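Local structure of NO-binding heme-dependent sensor protein (Shewanella oneidensis, 4U9B) at residues M19-W22 and N23-E27. The protein binds heme and is probably a gas sensor of the H-NOX family, caught here with nitric oxide on its ferrous heme. Residues are numbered along the deposited sequence; the frame is centred on the assembly and turned at random.
Sequences MSVW and NELLE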
# COMPACT_ATOMS: atom_id res chain seq x y z
N MET A 19 4.69 -20.73 -6.90
CA MET A 19 3.27 -20.73 -7.25
C MET A 19 2.46 -21.69 -6.36
O MET A 19 1.31 -21.39 -6.03
CB MET A 19 3.12 -21.07 -8.75
CG MET A 19 1.69 -21.09 -9.29
SD MET A 19 0.77 -19.56 -9.13
CE MET A 19 1.60 -18.58 -10.36
N SER A 20 3.04 -22.83 -5.97
CA SER A 20 2.33 -23.81 -5.15
C SER A 20 1.92 -23.19 -3.81
O SER A 20 0.82 -23.43 -3.31
CB SER A 20 3.18 -25.08 -4.92
OG SER A 20 4.35 -24.82 -4.15
N VAL A 21 2.82 -22.40 -3.24
CA VAL A 21 2.52 -21.67 -2.01
C VAL A 21 1.38 -20.68 -2.21
O VAL A 21 0.48 -20.58 -1.37
CB VAL A 21 3.77 -20.93 -1.51
CG1 VAL A 21 3.42 -19.95 -0.39
CG2 VAL A 21 4.82 -21.93 -1.04
N TRP A 22 1.42 -19.93 -3.31
CA TRP A 22 0.34 -19.00 -3.62
C TRP A 22 -0.98 -19.73 -3.78
O TRP A 22 -2.00 -19.31 -3.23
CB TRP A 22 0.66 -18.20 -4.88
CG TRP A 22 -0.49 -17.38 -5.37
CD1 TRP A 22 -1.27 -17.64 -6.45
CD2 TRP A 22 -1.00 -16.18 -4.77
NE1 TRP A 22 -2.24 -16.67 -6.58
CE2 TRP A 22 -2.10 -15.77 -5.56
CE3 TRP A 22 -0.65 -15.42 -3.66
CZ2 TRP A 22 -2.83 -14.62 -5.26
CZ3 TRP A 22 -1.38 -14.29 -3.37
CH2 TRP A 22 -2.46 -13.90 -4.17
N ASN A 23 -0.98 -20.84 -4.51
CA ASN A 23 -2.21 -21.59 -4.71
C ASN A 23 -2.69 -22.21 -3.40
O ASN A 23 -3.90 -22.28 -3.16
CB ASN A 23 -2.02 -22.66 -5.79
CG ASN A 23 -2.05 -22.09 -7.19
OD1 ASN A 23 -2.74 -21.10 -7.46
ND2 ASN A 23 -1.31 -22.71 -8.10
N GLU A 24 -1.77 -22.64 -2.55
CA GLU A 24 -2.15 -23.15 -1.23
C GLU A 24 -2.87 -22.06 -0.44
O GLU A 24 -3.91 -22.30 0.16
CB GLU A 24 -0.93 -23.64 -0.44
CG GLU A 24 -1.31 -24.23 0.93
CD GLU A 24 -0.12 -24.45 1.83
OE1 GLU A 24 1.03 -24.18 1.41
OE2 GLU A 24 -0.33 -24.90 2.98
N LEU A 25 -2.29 -20.86 -0.45
CA LEU A 25 -2.88 -19.73 0.25
C LEU A 25 -4.29 -19.42 -0.27
O LEU A 25 -5.17 -19.08 0.51
CB LEU A 25 -1.99 -18.49 0.10
CG LEU A 25 -0.66 -18.55 0.87
CD1 LEU A 25 0.32 -17.52 0.34
CD2 LEU A 25 -0.90 -18.35 2.36
N LEU A 26 -4.49 -19.55 -1.57
CA LEU A 26 -5.82 -19.31 -2.14
C LEU A 26 -6.80 -20.41 -1.76
O LEU A 26 -7.97 -20.13 -1.49
CB LEU A 26 -5.74 -19.18 -3.67
CG LEU A 26 -5.07 -17.92 -4.24
CD1 LEU A 26 -5.45 -17.74 -5.70
CD2 LEU A 26 -5.44 -16.67 -3.44
N GLU A 27 -6.33 -21.66 -1.72
CA GLU A 27 -7.18 -22.77 -1.28
C GLU A 27 -7.65 -22.55 0.15
O GLU A 27 -8.81 -22.78 0.48
CB GLU A 27 -6.43 -24.10 -1.37
CG GLU A 27 -6.21 -24.62 -2.78
CD GLU A 27 -5.43 -25.92 -2.80
OE1 GLU A 27 -5.42 -26.63 -1.77
OE2 GLU A 27 -4.82 -26.23 -3.84
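W22 and L26, one helical turn apart, show how an i to i+4 spacing lets an aliphatic side chain cover an aromatic one. L26 lies over one face of the indole, its CG 4.1 Å from the centroid of the five-membered ring in a CH-pi contact, displaced toward the ring's rim. CD2 sits over the benzo part near its rim, 3.8 Å from W22 CZ2, while CD1 hangs just past the nitrogen edge, 3.5 Å from W22 NE1. The indole is carried out to this place by a first torsion that sets CG opposite the backbone N (chi1 171°). With an alanine here, L26 would probably lose the flat surface under its CG and CD2, and a gap would be likely to open against V14 and Y36, which also touch the W22 side chain.

Lighter apolar packing repeats the spacing on the neighbouring flank, where V21 and L25 run side by side and V21 CG1 stands 4.0 Å from L25 CD1. At the start of the helix, the bent chain of M19 crosses the amide of N23, with M19 CG 3.6 Å from N23 ND2.

The backbone supplies the polar part, four successive bonds from the amides of N23, E24, L25 and L26 to the carbonyls of M19, S20, V21 and W22. That from N23 N to M19 O is 2.8 Å long, with an N-H...O angle of 164°, close to straight.

Beyond this turn, M19 and W22 face helix 3-17, whereas L25 and L26 rest on I50 of helix 44-58. With the W22 side chain about 14 Å from the heme, this is the i to i+4 bonding and packing of a regular alpha-helix, helix 19-29, in the helical part of the H-NOX fold.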